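Local coordinates for protein alpha-glucosidase (Bacteroides thetaiotaomicron, PDB 5XFM) that hydrolyses beta-L-arabinopyranosides and alpha-galactosides as a bifunctional enzyme of glycoside hydrolase family 97, at residues T511-L516 and L606-D610; T519-Q523 and V568-R572; W554-V560 and T577-A581; A600-L606 and T618-E624. The protein carries 1 engineered substitution. All blocks are in the same frame, centred on the assembly; numbering follows the deposited sequence.

Interaction 1. Residues T511-L516 and L606-D610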
loop_
_atom_site.group_PDB
_atom_site.type_symbol
_atom_site.label_atom_id
_atom_site.label_comp_id
_atom_site.label_asym_id
_atom_site.label_seq_id
_atom_site.Cartn_x
_atom_site.Cartn_y
_atom_site.Cartn_z
ATOM N N THR A 511 20.389 12.945 1.520
ATOM C CA THR A 511 20.710 14.042 0.610
ATOM C C THR A 511 19.507 14.544 -0.191
ATOM O O THR A 511 18.458 13.897 -0.241
ATOM C CB THR A 511 21.820 13.635 -0.359
ATOM O OG1 THR A 511 21.346 12.585 -1.217
ATOM C CG2 THR A 511 23.028 13.141 0.414
ATOM N N ASP A 512 19.671 15.706 -0.818
ATOM C CA ASP A 512 18.616 16.278 -1.637
ATOM C C ASP A 512 18.263 15.342 -2.786
ATOM O O ASP A 512 17.087 15.128 -3.084
ATOM C CB ASP A 512 19.029 17.645 -2.187
ATOM C CG ASP A 512 19.232 18.680 -1.097
ATOM O OD1 ASP A 512 18.986 18.357 0.082
ATOM O OD2 ASP A 512 19.628 19.822 -1.423
ATOM N N VAL A 513 19.280 14.769 -3.417
ATOM C CA VAL A 513 19.046 13.895 -4.560
ATOM C C VAL A 513 18.354 12.609 -4.100
ATOM O O VAL A 513 17.509 12.070 -4.813
ATOM C CB VAL A 513 20.355 13.571 -5.310
ATOM C CG1 VAL A 513 20.091 12.588 -6.432
ATOM C CG2 VAL A 513 20.938 14.844 -5.900
ATOM N N PHE A 514 18.691 12.140 -2.900
ATOM C CA PHE A 514 17.932 11.066 -2.253
ATOM C C PHE A 514 16.442 11.409 -2.232
ATOM O O PHE A 514 15.596 10.611 -2.637
ATOM C CB PHE A 514 18.443 10.820 -0.828
ATOM C CG PHE A 514 17.685 9.751 -0.076
ATOM C CD1 PHE A 514 16.454 10.024 0.512
ATOM C CD2 PHE A 514 18.220 8.478 0.069
ATOM C CE1 PHE A 514 15.761 9.046 1.196
ATOM C CE2 PHE A 514 17.531 7.492 0.762
ATOM C CZ PHE A 514 16.300 7.776 1.323
ATOM N N GLN A 515 16.135 12.599 -1.731
ATOM C CA GLN A 515 14.756 13.064 -1.628
ATOM C C GLN A 515 14.050 13.137 -2.971
ATOM O O GLN A 515 12.877 12.785 -3.071
ATOM C CB GLN A 515 14.701 14.433 -0.936
ATOM C CG GLN A 515 15.200 14.409 0.493
ATOM C CD GLN A 515 14.298 13.558 1.376
ATOM O OE1 GLN A 515 13.071 13.666 1.315
ATOM N NE2 GLN A 515 14.901 12.713 2.203
ATOM N N LEU A 516 14.743 13.661 -3.979
ATOM C CA LEU A 516 14.203 13.756 -5.330
ATOM C C LEU A 516 13.899 12.348 -5.878
ATOM O O LEU A 516 12.828 12.100 -6.439
ATOM C CB LEU A 516 15.178 14.518 -6.238
ATOM C CG LEU A 516 15.550 15.954 -5.814
ATOM C CD1 LEU A 516 16.433 16.632 -6.851
ATOM C CD2 LEU A 516 14.334 16.828 -5.513
ATOM N N LEU A 606 21.132 13.741 -15.574
ATOM C CA LEU A 606 21.607 13.025 -14.398
ATOM C C LEU A 606 21.649 13.897 -13.145
ATOM O O LEU A 606 22.351 14.907 -13.092
ATOM C CB LEU A 606 22.999 12.448 -14.670
ATOM C CG LEU A 606 23.762 11.897 -13.467
ATOM C CD1 LEU A 606 23.025 10.708 -12.891
ATOM C CD2 LEU A 606 25.192 11.526 -13.840
ATOM N N TYR A 607 20.899 13.470 -12.134
ATOM C CA TYR A 607 20.907 14.081 -10.816
ATOM C C TYR A 607 21.753 13.206 -9.912
ATOM O O TYR A 607 21.505 12.003 -9.792
ATOM C CB TYR A 607 19.488 14.225 -10.257
ATOM C CG TYR A 607 18.612 15.167 -11.049
ATOM C CD1 TYR A 607 18.023 14.767 -12.239
ATOM C CD2 TYR A 607 18.386 16.462 -10.610
ATOM C CE1 TYR A 607 17.229 15.630 -12.965
ATOM C CE2 TYR A 607 17.595 17.331 -11.327
ATOM C CZ TYR A 607 17.018 16.913 -12.502
ATOM O OH TYR A 607 16.226 17.785 -13.216
ATOM N N LYS A 608 22.746 13.813 -9.281
ATOM C CA LYS A 608 23.730 13.058 -8.527
ATOM C C LYS A 608 24.184 13.851 -7.296
ATOM O O LYS A 608 24.079 15.074 -7.274
ATOM C CB LYS A 608 24.895 12.718 -9.472
ATOM C CG LYS A 608 26.259 12.485 -8.863
ATOM C CD LYS A 608 27.305 12.428 -9.964
ATOM C CE LYS A 608 28.674 12.079 -9.421
ATOM N NZ LYS A 608 29.675 11.977 -10.518
ATOM N N ASP A 609 24.697 13.166 -6.279
ATOM C CA ASP A 609 25.310 13.863 -5.153
ATOM C C ASP A 609 26.718 14.234 -5.572
ATOM O O ASP A 609 27.447 13.385 -6.079
ATOM C CB ASP A 609 25.356 12.986 -3.893
ATOM C CG ASP A 609 23.996 12.404 -3.512
ATOM O OD1 ASP A 609 23.006 13.164 -3.446
ATOM O OD2 ASP A 609 23.923 11.179 -3.269
ATOM N N ASP A 610 27.130 15.478 -5.353
ATOM C CA ASP A 610 28.523 15.783 -5.641
ATOM C C ASP A 610 29.324 15.198 -4.487
ATOM O O ASP A 610 28.754 14.828 -3.462
ATOM C CB ASP A 610 28.759 17.294 -5.840
ATOM C CG ASP A 610 28.512 18.127 -4.583
ATOM O OD1 ASP A 610 28.401 17.572 -3.468
ATOM O OD2 ASP A 610 28.427 19.369 -4.725
#
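Val513, Asp609 and Tyr607 bury the most surface where the first turn of a helix meets the end of a strand. The helical axis of 512-516 passes 7.9 Å from that of strand 606-609, at 137° between their directions. Val513 points at the strand from the first turn: its CB lies 3.3 Å from Asp609 OD1, CG2 3.4 Å from Lys608 O and CG1 4.2 Å from Tyr607 CB. Asp609 turns its carboxylate back to the helix start, where Thr511 OG1 donates to Asp609 OD1 (2.8 Å). The same Thr511 OG1 accepts from Phe514 N at 3.2 Å, so the N-cap hydroxyl carries the capping bond and the bridge to the strand together. Tyr607 adds apolar contact, its CD2 4.2 Å from Leu516 CD1. The contact joins the TIM-barrel region, probably the catalytic domain, to the C-terminal sheet. Asp609 OD2 binds Gly637 N at the start of strand 636-641, Val513 also touches Pro615 of strand 615-621, and Phe546 of helix 541-549 meets Tyr607 edge-to-face.

Interaction 2. Residues T519-Q523 and V568-R572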
loop_
_atom_site.group_PDB
_atom_site.type_symbol
_atom_site.label_atom_id
_atom_site.label_comp_id
_atom_site.label_asym_id
_atom_site.label_seq_id
_atom_site.Cartn_x
_atom_site.Cartn_y
_atom_site.Cartn_z
ATOM N N THR A 519 10.673 10.738 -4.836
ATOM C CA THR A 519 9.428 11.077 -5.529
ATOM C C THR A 519 9.105 10.063 -6.628
ATOM O O THR A 519 7.953 9.917 -7.049
ATOM C CB THR A 519 9.472 12.508 -6.131
ATOM O OG1 THR A 519 10.426 12.570 -7.201
ATOM C CG2 THR A 519 9.834 13.529 -5.051
ATOM N N VAL A 520 10.128 9.354 -7.086
ATOM C CA VAL A 520 9.940 8.323 -8.087
ATOM C C VAL A 520 9.798 6.951 -7.426
ATOM O O VAL A 520 9.015 6.109 -7.873
ATOM C CB VAL A 520 11.104 8.321 -9.091
ATOM C CG1 VAL A 520 10.931 7.206 -10.100
ATOM C CG2 VAL A 520 11.175 9.663 -9.799
ATOM N N LEU A 521 10.556 6.730 -6.358
ATOM C CA LEU A 521 10.508 5.459 -5.647
ATOM C C LEU A 521 9.148 5.178 -5.006
ATOM O O LEU A 521 8.640 4.064 -5.100
ATOM C CB LEU A 521 11.591 5.415 -4.571
ATOM C CG LEU A 521 13.023 5.391 -5.108
ATOM C CD1 LEU A 521 14.031 5.432 -3.967
ATOM C CD2 LEU A 521 13.246 4.179 -5.993
ATOM N N LEU A 522 8.563 6.184 -4.361
ATOM C CA LEU A 522 7.320 5.993 -3.611
ATOM C C LEU A 522 6.100 6.517 -4.384
ATOM O O LEU A 522 5.978 7.721 -4.618
ATOM C CB LEU A 522 7.422 6.685 -2.242
ATOM C CG LEU A 522 8.700 6.422 -1.431
ATOM C CD1 LEU A 522 8.629 7.045 -0.039
ATOM C CD2 LEU A 522 8.996 4.930 -1.331
ATOM N N GLN A 523 5.180 5.615 -4.723
ATOM C CA GLN A 523 4.055 5.927 -5.610
ATOM C C GLN A 523 2.740 6.236 -4.878
ATOM O O GLN A 523 2.331 5.518 -3.956
ATOM C CB GLN A 523 3.844 4.761 -6.592
ATOM C CG GLN A 523 2.617 4.869 -7.488
ATOM C CD GLN A 523 1.392 4.236 -6.844
ATOM O OE1 GLN A 523 1.488 3.189 -6.198
ATOM N NE2 GLN A 523 0.237 4.874 -7.008
ATOM N N VAL A 568 17.867 0.389 -3.363
ATOM C CA VAL A 568 16.813 0.135 -4.342
ATOM C C VAL A 568 17.000 0.963 -5.609
ATOM O O VAL A 568 17.333 2.149 -5.558
ATOM C CB VAL A 568 15.398 0.391 -3.743
ATOM C CG1 VAL A 568 15.227 1.828 -3.311
ATOM C CG2 VAL A 568 14.314 -0.001 -4.740
ATOM N N VAL A 569 16.809 0.293 -6.742
ATOM C CA VAL A 569 16.944 0.880 -8.071
ATOM C C VAL A 569 15.774 0.481 -8.959
ATOM O O VAL A 569 15.646 -0.698 -9.326
ATOM C CB VAL A 569 18.248 0.424 -8.777
ATOM C CG1 VAL A 569 18.489 1.242 -10.033
ATOM C CG2 VAL A 569 19.441 0.505 -7.835
ATOM N N LEU A 570 14.914 1.443 -9.291
ATOM C CA LEU A 570 13.786 1.148 -10.176
ATOM C C LEU A 570 13.534 2.247 -11.206
ATOM O O LEU A 570 13.842 3.420 -10.977
ATOM C CB LEU A 570 12.509 0.863 -9.377
ATOM C CG LEU A 570 11.841 1.852 -8.431
ATOM C CD1 LEU A 570 10.918 2.837 -9.157
ATOM C CD2 LEU A 570 11.064 1.056 -7.406
ATOM N N ALA A 571 12.979 1.842 -12.347
ATOM C CA ALA A 571 12.607 2.772 -13.401
ATOM C C ALA A 571 11.102 2.784 -13.622
ATOM O O ALA A 571 10.459 1.732 -13.675
ATOM C CB ALA A 571 13.327 2.427 -14.692
ATOM N N ARG A 572 10.555 3.990 -13.748
ATOM C CA ARG A 572 9.135 4.205 -14.001
ATOM C C ARG A 572 8.945 5.080 -15.235
ATOM O O ARG A 572 9.669 6.055 -15.432
ATOM C CB ARG A 572 8.455 4.850 -12.787
ATOM C CG ARG A 572 8.209 3.903 -11.629
ATOM C CD ARG A 572 7.527 4.598 -10.452
ATOM N NE ARG A 572 6.658 3.668 -9.734
ATOM C CZ ARG A 572 6.873 3.224 -8.501
ATOM N NH1 ARG A 572 7.945 3.608 -7.828
ATOM N NH2 ARG A 572 6.021 2.375 -7.947
#
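Arg572 NH1 donates two hydrogen bonds to the C-terminal end of helix 512-521, one to Val520 O (2.7 Å, 131° at the hydrogen) and one to Leu521 O (2.9 Å, 137°). This is a helix end held against a beta-sheet: the helix belongs to the TIM-barrel region of the enzyme, the strand to the C-terminal antiparallel sheet. Both carbonyls lie near the plane of the guanidinium, so NH1 donates within that plane, with bent geometry because it is shared between them. The helix ends here, Leu522 being the first residue to leave helical phi/psi; carbonyls of a last turn commonly lack in-helix amide partners, consistent with this bonding. Trp554 makes a cation-pi interaction with the same arginine. Outward from the charge the contact turns apolar: the CA-to-CB bonds of Val568, Leu570 and Arg572 point toward the helix, those of Val569 and Ala571 away. Leu521, whose CB starts away from the strand, returns at its tip, with CD2 3.7 Å from Leu570 CG and CD1 3.9 Å from Val568 CG1. Val520 CG1 is looser, 4.5 Å from Leu570 CD1. Over one face of the guanidinium sits Gln523, its CB 3.5 Å from Arg572 NH2.

Interaction 3. Residues W554-V560 and T577-A581; sequences WDETRFV and TWYLA
Two strands of the C-terminal antiparallel sheet, separated by a third, meet here through side chains on both faces. Strands 556-560 and 577-581 run in roughly the same direction, axes 9.2 Å apart at closest approach and crossing at -36°. Residues 556-559 and 577-581 are extended; Val560 departs from this (phi/psi -101/-52). CA atoms are nearest for Glu556 with Trp578 (9.3 Å) and Val560 with Leu580 (8.7 Å). A classic beta bulge, Asp555 and Glu556 opposite Arg573, opens the first strand. On one face, Trp554 (chi1 m, chi2 103°) directs its ring edge at the face of Tyr579 (chi1 m, chi2 75°), T-shaped: centroids 5.8 Å apart, planes at 75°, Trp554 CZ3 3.9 Å from Tyr579 CD1. On the other, Trp578 (chi1 -85°, chi2 100°) brings CZ2 to 3.7 Å from Glu556 OE1 (chi1 t, chi2 t) and from Arg558 NH1 (chi1 m, chi2 -131°, chi3 m), over one face of the guanidinium. A salt bridge joins Arg558 NH1 to Glu556 OE2 (2.6 Å). Val560 CG2 (chi1 t) packs on Leu580 CD1 (3.8 Å). Strand 567-574 runs between the two; helix 512-521 touches Ala581 on the face of Tyr579, and helix 270-274 borders Arg558 and Phe559.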
loop_
_atom_site.group_PDB
_atom_site.type_symbol
_atom_site.label_atom_id
_atom_site.label_comp_id
_atom_site.label_asym_id
_atom_site.label_seq_id
_atom_site.Cartn_x
_atom_site.Cartn_y
_atom_site.Cartn_z
ATOM N N TRP A 554 1.824 6.716 -13.483
ATOM C CA TRP A 554 2.773 5.962 -14.290
ATOM C C TRP A 554 2.122 5.015 -15.286
ATOM O O TRP A 554 1.015 4.529 -15.073
ATOM C CB TRP A 554 3.705 5.173 -13.370
ATOM C CG TRP A 554 4.271 6.009 -12.261
ATOM C CD1 TRP A 554 3.870 6.016 -10.957
ATOM C CD2 TRP A 554 5.330 6.969 -12.360
ATOM N NE1 TRP A 554 4.618 6.912 -10.235
ATOM C CE2 TRP A 554 5.523 7.510 -11.071
ATOM C CE3 TRP A 554 6.138 7.418 -13.409
ATOM C CZ2 TRP A 554 6.488 8.481 -10.805
ATOM C CZ3 TRP A 554 7.102 8.382 -13.140
ATOM C CH2 TRP A 554 7.268 8.901 -11.847
ATOM N N ASP A 555 2.817 4.771 -16.389
ATOM C CA ASP A 555 2.359 3.815 -17.383
ATOM C C ASP A 555 3.010 2.446 -17.201
ATOM O O ASP A 555 2.461 1.432 -17.632
ATOM C CB ASP A 555 2.625 4.341 -18.795
ATOM C CG ASP A 555 1.664 5.438 -19.188
ATOM O OD1 ASP A 555 0.439 5.204 -19.085
ATOM O OD2 ASP A 555 2.123 6.525 -19.600
ATOM N N GLU A 556 4.166 2.420 -16.547
ATOM C CA GLU A 556 4.953 1.196 -16.429
ATOM C C GLU A 556 6.040 1.324 -15.356
ATOM O O GLU A 556 6.574 2.413 -15.119
ATOM C CB GLU A 556 5.586 0.842 -17.777
ATOM C CG GLU A 556 6.263 -0.522 -17.830
ATOM C CD GLU A 556 7.032 -0.736 -19.120
ATOM O OE1 GLU A 556 6.853 0.069 -20.063
ATOM O OE2 GLU A 556 7.824 -1.703 -19.183
ATOM N N THR A 557 6.347 0.211 -14.696
ATOM C CA THR A 557 7.372 0.191 -13.663
ATOM C C THR A 557 8.276 -1.016 -13.866
ATOM O O THR A 557 7.799 -2.142 -13.994
ATOM C CB THR A 557 6.757 0.144 -12.248
ATOM O OG1 THR A 557 6.042 1.360 -11.996
ATOM C CG2 THR A 557 7.844 -0.030 -11.189
ATOM N N ARG A 558 9.582 -0.786 -13.887
ATOM C CA ARG A 558 10.520 -1.882 -14.065
ATOM C C ARG A 558 11.542 -1.900 -12.931
ATOM O O ARG A 558 12.189 -0.887 -12.634
ATOM C CB ARG A 558 11.200 -1.788 -15.434
ATOM C CG ARG A 558 10.210 -1.910 -16.597
ATOM C CD ARG A 558 10.636 -2.915 -17.666
ATOM N NE ARG A 558 11.681 -2.420 -18.556
ATOM C CZ ARG A 558 11.455 -1.879 -19.752
ATOM N NH1 ARG A 558 10.215 -1.744 -20.203
ATOM N NH2 ARG A 558 12.470 -1.466 -20.499
ATOM N N PHE A 559 11.664 -3.058 -12.284
ATOM C CA PHE A 559 12.675 -3.264 -11.256
ATOM C C PHE A 559 14.028 -3.481 -11.911
ATOM O O PHE A 559 14.184 -4.344 -12.774
ATOM C CB PHE A 559 12.300 -4.447 -10.358
ATOM C CG PHE A 559 13.344 -4.791 -9.330
ATOM C CD1 PHE A 559 13.598 -3.935 -8.267
ATOM C CD2 PHE A 559 14.048 -5.987 -9.406
ATOM C CE1 PHE A 559 14.554 -4.253 -7.309
ATOM C CE2 PHE A 559 15.004 -6.316 -8.451
ATOM C CZ PHE A 559 15.258 -5.446 -7.401
ATOM N N VAL A 560 15.000 -2.672 -11.509
ATOM C CA VAL A 560 16.333 -2.718 -12.092
ATOM C C VAL A 560 17.301 -3.468 -11.188
ATOM O O VAL A 560 17.978 -4.394 -11.627
ATOM C CB VAL A 560 16.872 -1.298 -12.348
ATOM C CG1 VAL A 560 18.211 -1.359 -13.062
ATOM C CG2 VAL A 560 15.866 -0.489 -13.156
ATOM N N THR A 577 8.531 9.177 -21.455
ATOM C CA THR A 577 9.642 9.589 -20.593
ATOM C C THR A 577 9.978 8.570 -19.509
ATOM O O THR A 577 9.113 8.191 -18.709
ATOM C CB THR A 577 9.347 10.932 -19.902
ATOM O OG1 THR A 577 8.769 11.842 -20.842
ATOM C CG2 THR A 577 10.628 11.526 -19.340
ATOM N N TRP A 578 11.241 8.158 -19.458
ATOM C CA TRP A 578 11.693 7.223 -18.431
ATOM C C TRP A 578 12.438 7.923 -17.301
ATOM O O TRP A 578 13.285 8.801 -17.532
ATOM C CB TRP A 578 12.586 6.130 -19.031
ATOM C CG TRP A 578 11.826 4.960 -19.599
ATOM C CD1 TRP A 578 11.538 4.726 -20.913
ATOM C CD2 TRP A 578 11.255 3.866 -18.864
ATOM N NE1 TRP A 578 10.824 3.556 -21.042
ATOM C CE2 TRP A 578 10.637 3.011 -19.799
ATOM C CE3 TRP A 578 11.205 3.530 -17.508
ATOM C CZ2 TRP A 578 9.982 1.841 -19.420
ATOM C CZ3 TRP A 578 10.552 2.373 -17.135
ATOM C CH2 TRP A 578 9.951 1.540 -18.086
ATOM N N TYR A 579 12.083 7.524 -16.080
ATOM C CA TYR A 579 12.702 8.008 -14.853
ATOM C C TYR A 579 13.338 6.849 -14.082
ATOM O O TYR A 579 12.634 5.973 -13.588
ATOM C CB TYR A 579 11.667 8.695 -13.955
ATOM C CG TYR A 579 10.949 9.895 -14.545
ATOM C CD1 TYR A 579 9.956 9.741 -15.506
ATOM C CD2 TYR A 579 11.230 11.183 -14.096
ATOM C CE1 TYR A 579 9.287 10.839 -16.029
ATOM C CE2 TYR A 579 10.568 12.283 -14.612
ATOM C CZ TYR A 579 9.599 12.106 -15.577
ATOM O OH TYR A 579 8.941 13.198 -16.088
ATOM N N LEU A 580 14.660 6.841 -13.963
ATOM C CA LEU A 580 15.318 5.862 -13.108
ATOM C C LEU A 580 15.719 6.513 -11.787
ATOM O O LEU A 580 16.299 7.596 -11.760
ATOM C CB LEU A 580 16.540 5.248 -13.794
ATOM C CG LEU A 580 17.200 4.144 -12.962
ATOM C CD1 LEU A 580 17.475 2.927 -13.810
ATOM C CD2 LEU A 580 18.481 4.640 -12.318
ATOM N N ALA A 581 15.390 5.849 -10.688
ATOM C CA ALA A 581 15.709 6.367 -9.371
ATOM C C ALA A 581 16.373 5.285 -8.541
ATOM O O ALA A 581 15.960 4.117 -8.571
ATOM C CB ALA A 581 14.461 6.885 -8.682
#

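Interaction 4. Residues A600-L606 and T618-E624; sequences AGKTVAL and TSLKVKE
An antiparallel beta hairpin, strands 603-609 and 615-621, forms the outer margin of the C-terminal sheet. The extended segments 603-606 and 618-621 approach to 4.6 Å between axes, at 145°. Val604 with Leu620 and Leu606 with Thr618 are hydrogen-bonded pairs, each with both N-to-O bonds at 2.9 Å; Thr603 with Lys621 and Ala605 with Ser619 are non-hydrogen-bonded. Beyond them, Val622 N donates to Lys602 O (2.8 Å). On the face of Val604, Leu606, Thr618 and Leu620, side chains pack side by side: Val604 CG2 (chi1 m) touches both Leu620 CB (3.9 Å) and Val622 CG2 (4.3 Å), and Leu606 CD2 (chi1 t, chi2 p) lies in the corner made by Leu620 CB (4.3 Å) and Thr618 OG1 (3.7 Å). On the reverse face, Thr603 (chi1 m) has OG1 3.3 Å from Lys621 CE and CG2 4.0 Å from Ser619 CB. Ala600 (phi/psi 36/-116) and Gly601 (-120/61) leave the extended form, turning the chain away. Gly601 CA makes a CA-H...O contact to Val622 O (3.1 Å); an ideal CB would clash, 2.6 Å from Glu624 OE2.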
loop_
_atom_site.group_PDB
_atom_site.type_symbol
_atom_site.label_atom_id
_atom_site.label_comp_id
_atom_site.label_asym_id
_atom_site.label_seq_id
_atom_site.Cartn_x
_atom_site.Cartn_y
_atom_site.Cartn_z
ATOM N N ALA A 600 18.999 3.260 -23.935
ATOM C CA ALA A 600 19.515 2.896 -25.260
ATOM C C ALA A 600 20.864 3.529 -25.596
ATOM O O ALA A 600 21.861 3.264 -24.934
ATOM C CB ALA A 600 18.489 3.262 -26.333
ATOM N N GLY A 601 20.876 4.379 -26.618
ATOM C CA GLY A 601 22.059 5.131 -26.999
ATOM C C GLY A 601 21.726 6.604 -26.892
ATOM O O GLY A 601 21.796 7.344 -27.874
ATOM N N LYS A 602 21.382 7.034 -25.683
ATOM C CA LYS A 602 20.809 8.358 -25.476
ATOM C C LYS A 602 21.581 9.220 -24.480
ATOM O O LYS A 602 22.452 8.741 -23.749
ATOM C CB LYS A 602 19.363 8.193 -25.001
ATOM C CG LYS A 602 18.469 7.468 -25.997
ATOM C CD LYS A 602 17.044 7.360 -25.481
ATOM C CE LYS A 602 16.220 6.405 -26.334
ATOM N NZ LYS A 602 14.803 6.349 -25.890
ATOM N N THR A 603 21.243 10.504 -24.462
ATOM C CA THR A 603 21.787 11.422 -23.477
ATOM C C THR A 603 20.747 11.681 -22.409
ATOM O O THR A 603 19.705 12.272 -22.687
ATOM C CB THR A 603 22.205 12.770 -24.107
ATOM O OG1 THR A 603 23.171 12.552 -25.144
ATOM C CG2 THR A 603 22.786 13.699 -23.048
ATOM N N VAL A 604 21.029 11.251 -21.186
ATOM C CA VAL A 604 20.056 11.391 -20.116
ATOM C C VAL A 604 20.442 12.523 -19.174
ATOM O O VAL A 604 21.625 12.856 -19.040
ATOM C CB VAL A 604 19.911 10.081 -19.310
ATOM C CG1 VAL A 604 19.443 8.951 -20.213
ATOM C CG2 VAL A 604 21.225 9.715 -18.637
ATOM N N ALA A 605 19.435 13.105 -18.523
ATOM C CA ALA A 605 19.664 14.094 -17.474
ATOM C C ALA A 605 20.012 13.371 -16.184
ATOM O O ALA A 605 19.270 12.489 -15.745
ATOM C CB ALA A 605 18.441 14.979 -17.282
ATOM N N LEU A 606 21.132 13.741 -15.574
ATOM C CA LEU A 606 21.607 13.025 -14.398
ATOM C C LEU A 606 21.649 13.897 -13.145
ATOM O O LEU A 606 22.351 14.907 -13.092
ATOM C CB LEU A 606 22.999 12.448 -14.670
ATOM C CG LEU A 606 23.762 11.897 -13.467
ATOM C CD1 LEU A 606 23.025 10.708 -12.891
ATOM C CD2 LEU A 606 25.192 11.526 -13.840
ATOM N N THR A 618 23.871 17.083 -14.264
ATOM C CA THR A 618 24.740 17.024 -15.429
ATOM C C THR A 618 24.065 16.213 -16.527
ATOM O O THR A 618 22.877 15.901 -16.435
ATOM C CB THR A 618 26.107 16.406 -15.094
ATOM O OG1 THR A 618 25.914 15.128 -14.478
ATOM C CG2 THR A 618 26.869 17.294 -14.143
ATOM N N SER A 619 24.825 15.868 -17.561
ATOM C CA SER A 619 24.321 14.991 -18.612
ATOM C C SER A 619 25.148 13.719 -18.649
ATOM O O SER A 619 26.312 13.718 -18.245
ATOM C CB SER A 619 24.367 15.676 -19.976
ATOM O OG SER A 619 25.688 15.672 -20.490
ATOM N N LEU A 620 24.549 12.633 -19.131
ATOM C CA LEU A 620 25.272 11.374 -19.238
ATOM C C LEU A 620 24.906 10.613 -20.510
ATOM O O LEU A 620 23.739 10.298 -20.742
ATOM C CB LEU A 620 25.001 10.500 -18.009
ATOM C CG LEU A 620 25.682 9.129 -17.960
ATOM C CD1 LEU A 620 27.198 9.284 -17.928
ATOM C CD2 LEU A 620 25.194 8.310 -16.770
ATOM N N LYS A 621 25.911 10.333 -21.336
ATOM C CA LYS A 621 25.726 9.538 -22.548
ATOM C C LYS A 621 25.751 8.051 -22.247
ATOM O O LYS A 621 26.751 7.519 -21.761
ATOM C CB LYS A 621 26.793 9.858 -23.599
ATOM C CG LYS A 621 26.533 11.107 -24.428
ATOM C CD LYS A 621 26.594 12.408 -23.651
ATOM C CE LYS A 621 26.273 13.566 -24.588
ATOM N NZ LYS A 621 26.261 14.895 -23.927
ATOM N N VAL A 622 24.642 7.382 -22.540
ATOM C CA VAL A 622 24.555 5.944 -22.350
ATOM C C VAL A 622 24.713 5.290 -23.720
ATOM O O VAL A 622 23.950 5.566 -24.642
ATOM C CB VAL A 622 23.221 5.546 -21.697
ATOM C CG1 VAL A 622 23.106 4.030 -21.581
ATOM C CG2 VAL A 622 23.091 6.207 -20.331
ATOM N N LYS A 623 25.723 4.435 -23.841
ATOM C CA LYS A 623 26.076 3.803 -25.113
ATOM C C LYS A 623 25.071 2.698 -25.489
ATOM O O LYS A 623 24.336 2.220 -24.631
ATOM C CB LYS A 623 27.528 3.304 -25.033
ATOM C CG LYS A 623 28.031 2.427 -26.171
ATOM C CD LYS A 623 27.938 3.223 -27.471
ATOM C CE LYS A 623 29.118 3.019 -28.378
ATOM N NZ LYS A 623 30.045 4.178 -28.210
ATOM N N GLU A 624 25.077 2.278 -26.756
ATOM C CA GLU A 624 24.136 1.305 -27.320
ATOM C C GLU A 624 24.017 -0.007 -26.558
ATOM O O GLU A 624 23.014 -0.711 -26.670
ATOM C CB GLU A 624 24.549 1.003 -28.766
ATOM C CG GLU A 624 23.785 1.772 -29.815
ATOM C CD GLU A 624 22.288 1.613 -29.645
ATOM O OE1 GLU A 624 21.808 0.460 -29.681
ATOM O OE2 GLU A 624 21.593 2.633 -29.459
#

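All four interactions reach one antiparallel sheet of the C-terminal region, its order 556-563, 567-574, 577-584, 636-641, 603-609, 615-621. Interactions 1 and 2 use the two ends of helix 512-521, their centres about 13 Å apart, so one helix spans the sheet from strand 567-574 to strand 603-609, while interaction 4 closes its far edge. Interactions 2 and 3 are closest, about 7 Å between centres, since strand 567-574 lies between the two strands of interaction 3; Ala571 O to Arg558 N (2.7 Å) is a probable hydrogen bond. Interaction 4, about 16 to 19 Å from the others between centres, shares Leu606 with interaction 1. Along the chain, 2 and 3 cross each other and nest inside the span closed by 1, whereas 4 crosses 1.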